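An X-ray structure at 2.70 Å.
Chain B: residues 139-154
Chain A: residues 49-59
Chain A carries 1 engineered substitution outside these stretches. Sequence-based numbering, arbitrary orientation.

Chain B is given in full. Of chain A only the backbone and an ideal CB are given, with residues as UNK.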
# COMPACT_ATOMS: atom_id res chain seq x y z
N THR B 139 11.76 0.89 -9.13
CA THR B 139 10.62 1.75 -9.48
C THR B 139 9.28 0.99 -9.49
O THR B 139 8.92 0.41 -8.49
CB THR B 139 10.89 2.58 -10.76
OG1 THR B 139 11.32 1.72 -11.82
CG2 THR B 139 12.02 3.56 -10.49
N GLY B 140 8.57 0.95 -10.61
CA GLY B 140 7.22 0.38 -10.63
C GLY B 140 7.11 -1.07 -10.17
O GLY B 140 6.06 -1.47 -9.66
N VAL B 141 8.18 -1.86 -10.32
CA VAL B 141 8.15 -3.21 -9.81
C VAL B 141 8.21 -3.20 -8.30
O VAL B 141 7.52 -3.99 -7.63
CB VAL B 141 9.29 -4.06 -10.37
CG1 VAL B 141 9.31 -5.42 -9.71
CG2 VAL B 141 9.11 -4.21 -11.85
N GLY B 142 9.04 -2.31 -7.75
CA GLY B 142 9.07 -2.09 -6.30
C GLY B 142 7.74 -1.68 -5.73
O GLY B 142 7.27 -2.21 -4.73
N ALA B 143 7.11 -0.73 -6.38
CA ALA B 143 5.80 -0.28 -5.92
C ALA B 143 4.82 -1.44 -5.96
O ALA B 143 4.09 -1.66 -5.01
CB ALA B 143 5.27 0.85 -6.78
N ALA B 144 4.80 -2.14 -7.09
CA ALA B 144 3.92 -3.29 -7.25
C ALA B 144 4.04 -4.28 -6.10
O ALA B 144 3.10 -4.47 -5.36
CB ALA B 144 4.22 -4.00 -8.55
N VAL B 145 5.21 -4.86 -5.91
CA VAL B 145 5.33 -5.83 -4.85
C VAL B 145 5.03 -5.20 -3.49
O VAL B 145 4.53 -5.88 -2.57
CB VAL B 145 6.72 -6.52 -4.84
CG1 VAL B 145 7.81 -5.53 -4.45
CG2 VAL B 145 6.74 -7.73 -3.92
N GLY B 146 5.39 -3.92 -3.33
CA GLY B 146 5.15 -3.22 -2.05
C GLY B 146 3.69 -3.10 -1.76
O GLY B 146 3.23 -3.37 -0.65
N ALA B 147 2.93 -2.75 -2.76
CA ALA B 147 1.50 -2.64 -2.56
C ALA B 147 0.89 -4.01 -2.28
O ALA B 147 -0.01 -4.13 -1.46
CB ALA B 147 0.85 -2.00 -3.77
N MSE B 148 1.39 -5.03 -2.97
CA MSE B 148 0.98 -6.40 -2.72
C MSE B 148 1.18 -6.77 -1.28
O MSE B 148 0.25 -7.23 -0.63
CB MSE B 148 1.78 -7.41 -3.53
CG MSE B 148 1.54 -7.31 -5.04
SE MSE B 148 -0.09 -8.24 -5.48
CE MSE B 148 0.50 -8.42 -7.33
N MSE B 149 2.35 -6.55 -0.73
CA MSE B 149 2.51 -6.85 0.66
C MSE B 149 1.52 -6.15 1.57
O MSE B 149 1.03 -6.75 2.57
CB MSE B 149 3.87 -6.37 1.07
CG MSE B 149 4.89 -7.26 0.43
SE MSE B 149 6.62 -6.45 0.80
CE MSE B 149 6.33 -6.15 2.73
N ILE B 150 1.24 -4.87 1.28
CA ILE B 150 0.39 -4.08 2.16
C ILE B 150 -1.06 -4.45 2.00
O ILE B 150 -1.78 -4.55 2.99
CB ILE B 150 0.61 -2.61 1.90
CG1 ILE B 150 1.95 -2.20 2.52
CG2 ILE B 150 -0.55 -1.79 2.47
CD1 ILE B 150 2.33 -0.77 2.21
N VAL B 151 -1.49 -4.69 0.77
CA VAL B 151 -2.84 -5.21 0.56
C VAL B 151 -3.13 -6.50 1.36
O VAL B 151 -4.24 -6.64 1.86
CB VAL B 151 -3.16 -5.41 -0.92
CG1 VAL B 151 -4.32 -6.36 -1.11
CG2 VAL B 151 -3.54 -4.08 -1.52
N GLY B 152 -2.16 -7.41 1.50
CA GLY B 152 -2.36 -8.57 2.38
C GLY B 152 -2.83 -9.83 1.68
O GLY B 152 -2.21 -10.89 1.79
N GLY B 153 -3.91 -9.73 0.92
CA GLY B 153 -4.33 -10.81 0.00
C GLY B 153 -4.46 -12.20 0.63
O GLY B 153 -5.51 -12.54 1.20
N ALA B 154 -3.42 -13.01 0.49
CA ALA B 154 -3.47 -14.42 0.90
C ALA B 154 -3.51 -14.56 2.43
O ALA B 154 -4.56 -14.84 3.02
CB ALA B 154 -2.31 -15.20 0.29
N UNK A 49 -11.66 -2.41 -1.22
CA UNK A 49 -10.44 -1.62 -1.31
C UNK A 49 -9.17 -2.46 -1.59
O UNK A 49 -8.26 -1.99 -2.29
CB UNK A 49 -10.26 -0.84 -0.01
N UNK A 50 -9.12 -3.69 -1.09
CA UNK A 50 -8.00 -4.55 -1.43
C UNK A 50 -7.91 -4.77 -2.93
O UNK A 50 -6.82 -4.89 -3.47
CB UNK A 50 -8.12 -5.89 -0.71
N UNK A 51 -9.05 -4.90 -3.59
CA UNK A 51 -9.06 -5.17 -5.02
C UNK A 51 -8.64 -3.95 -5.74
O UNK A 51 -7.82 -3.99 -6.66
CB UNK A 51 -10.43 -5.63 -5.51
N UNK A 52 -9.20 -2.82 -5.34
CA UNK A 52 -8.84 -1.55 -5.97
C UNK A 52 -7.31 -1.26 -5.88
O UNK A 52 -6.69 -0.88 -6.87
CB UNK A 52 -9.63 -0.42 -5.31
N UNK A 53 -6.74 -1.44 -4.69
CA UNK A 53 -5.34 -1.19 -4.48
C UNK A 53 -4.49 -2.05 -5.37
O UNK A 53 -3.42 -1.65 -5.80
CB UNK A 53 -4.97 -1.42 -3.01
N UNK A 54 -4.94 -3.25 -5.63
CA UNK A 54 -4.22 -4.15 -6.55
C UNK A 54 -4.43 -3.73 -8.02
O UNK A 54 -3.52 -3.82 -8.80
CB UNK A 54 -4.69 -5.59 -6.35
N UNK A 55 -5.63 -3.27 -8.36
CA UNK A 55 -5.95 -2.84 -9.73
C UNK A 55 -5.23 -1.58 -10.13
O UNK A 55 -4.77 -1.47 -11.26
CB UNK A 55 -7.46 -2.62 -9.88
N UNK A 56 -5.09 -0.64 -9.20
CA UNK A 56 -4.27 0.54 -9.45
C UNK A 56 -3.48 0.85 -8.17
O UNK A 56 -4.02 1.40 -7.23
CB UNK A 56 -5.13 1.73 -9.88
N UNK A 57 -2.20 0.53 -8.16
CA UNK A 57 -1.44 0.57 -6.95
C UNK A 57 -0.74 1.90 -6.79
O UNK A 57 0.22 2.01 -6.00
CB UNK A 57 -0.43 -0.58 -6.92
N UNK A 58 -1.21 2.88 -7.55
CA UNK A 58 -0.76 4.28 -7.42
C UNK A 58 -1.85 5.25 -6.92
O UNK A 58 -1.50 6.36 -6.58
CB UNK A 58 -0.24 4.77 -8.77
N UNK A 59 -3.11 4.83 -6.80
CA UNK A 59 -4.19 5.69 -6.24
C UNK A 59 -4.18 5.79 -4.73
O UNK A 59 -4.63 4.87 -4.04
CB UNK A 59 -5.56 5.16 -6.68

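Chain B runs as a helix from 139 to 151, and the chain A segment 49-55 lies against it nearly antiparallel, at 173° between N-to-C directions, with the axes 9.7 Å apart at closest approach.

Position 49 points sideways, with no chain B atom within 5.5 Å of its ideal CB, so the contact hardly restricts it. It is Phe A49, whose ring leads away.

Position 50 points toward chain B, its ideal CB 3.9 Å from Val B151 CG1. Beyond that methyl the chain B helix ends: Gly B152 leaves helical angles with positive phi, and the carbonyl of Val B151 accepts only a weak bond, from Gly B153 N. A long side chain carrying a donor would suit, so Gln, Lys or Arg are all plausible. The residue is Gln A50. Its NE2 donates to Val B151 O at 3.0 Å with an N-H...acceptor angle of 160°, while its CB packs 3.8 Å from Val B151 CG1.

Positions 51 and 52 point away and sideways respectively, and nothing of chain B comes within 5.5 Å of either ideal CB. Many residues fit; they are Ala A51 and Leu A52, the leucine's end leading away.

Position 53 points toward chain B with its ideal CB only 3.4 Å from Val B151 CG2. Such tightness favours a small side chain: Ala, Ser or Cys. Cys A53 has chi1 at -72°, and its CB keeps the 3.4 Å apolar contact with Val B151 CG2.

Position 54 points sideways, its ideal CB 5.2 Å from Val B151 CG2 and 5.4 Å from Met B148 SE. That gap suits a medium apolar group such as Val, Ile or Leu. Val A54, chi1 t, brings CG2 to 3.9 Å from Val B151 CG1.

Positions 55 and 56 are out of reach, so chain B cannot choose between candidates. At 56 the backbone leaves the helix (phi/psi -139/104). The residues are Leu A55 and Asp A56.

Position 57 points toward chain B, its ideal CB 3.7 Å from Ala B147 CB. The small side chains of Ala B143, Ala B144 and Ala B147 leave room for a flat group, so His, Phe or Tyr could be tried. His A57 adopts chi1 p. Ala B144 CA lies over one ring face, 3.9 Å from the centroid and 25° off the normal, a CH-pi contact; Ala B143 CB sits at the edge, 3.7 Å from His A57 CD2.

Position 58 points sideways with no near neighbour, so only a long side chain could reach back to Gly B140 and Ala B143. Tyr A58 does: its OH lies 3.3 Å from Gly B140 CA, and its CE1 3.9 Å from Ala B143 CB. Its backbone N donates to Asp A56 OD1 at 3.0 Å.

Position 59 is out of reach, immediately before a helix, where Ser, Thr, Asp or Asn would be the usual N-cap choices, while chain B sets no limit. It is Glu A59, a less typical residue for that position.

Chain A (49-59) FQALCVLDHYE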
# COMPACT_ATOMS: atom_id res chain seq x y z
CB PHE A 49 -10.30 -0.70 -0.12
CG PHE A 49 -11.21 0.48 -0.21
CD1 PHE A 49 -10.93 1.49 -1.12
CD2 PHE A 49 -12.34 0.56 0.55
CE1 PHE A 49 -11.78 2.56 -1.26
CE2 PHE A 49 -13.19 1.64 0.42
CZ PHE A 49 -12.91 2.64 -0.49
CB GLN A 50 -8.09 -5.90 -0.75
CG GLN A 50 -7.87 -5.87 0.75
CD GLN A 50 -8.03 -7.26 1.34
OE1 GLN A 50 -9.13 -7.74 1.49
NE2 GLN A 50 -6.91 -7.92 1.60
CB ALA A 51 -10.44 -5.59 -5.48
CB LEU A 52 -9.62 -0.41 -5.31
CG LEU A 52 -11.12 -0.43 -5.52
CD1 LEU A 52 -11.84 0.54 -4.61
CD2 LEU A 52 -11.40 -0.09 -6.95
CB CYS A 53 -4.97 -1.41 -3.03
SG CYS A 53 -5.58 -0.12 -1.95
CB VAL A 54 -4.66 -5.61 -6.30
CG1 VAL A 54 -4.28 -6.50 -7.45
CG2 VAL A 54 -4.06 -6.13 -5.00
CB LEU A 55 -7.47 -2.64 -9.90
CG LEU A 55 -8.22 -3.98 -9.93
CD1 LEU A 55 -9.70 -3.80 -9.66
CD2 LEU A 55 -8.00 -4.67 -11.26
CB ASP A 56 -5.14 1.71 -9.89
CG ASP A 56 -4.33 2.99 -10.24
OD1 ASP A 56 -3.17 3.17 -9.81
OD2 ASP A 56 -4.91 3.87 -10.91
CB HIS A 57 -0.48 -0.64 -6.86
CG HIS A 57 0.60 -0.66 -7.92
ND1 HIS A 57 0.43 -1.25 -9.15
CD2 HIS A 57 1.88 -0.22 -7.90
CE1 HIS A 57 1.55 -1.17 -9.84
NE2 HIS A 57 2.45 -0.56 -9.10
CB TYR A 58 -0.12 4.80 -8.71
CG TYR A 58 1.06 3.97 -9.21
CD1 TYR A 58 2.36 4.16 -8.72
CD2 TYR A 58 0.88 3.02 -10.21
CE1 TYR A 58 3.44 3.37 -9.19
CE2 TYR A 58 1.92 2.25 -10.70
CZ TYR A 58 3.20 2.42 -10.19
OH TYR A 58 4.18 1.59 -10.73
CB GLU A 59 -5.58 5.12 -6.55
CG GLU A 59 -6.19 5.55 -7.85
CD GLU A 59 -6.36 7.02 -7.97
OE1 GLU A 59 -7.36 7.53 -7.47
OE2 GLU A 59 -5.51 7.67 -8.60
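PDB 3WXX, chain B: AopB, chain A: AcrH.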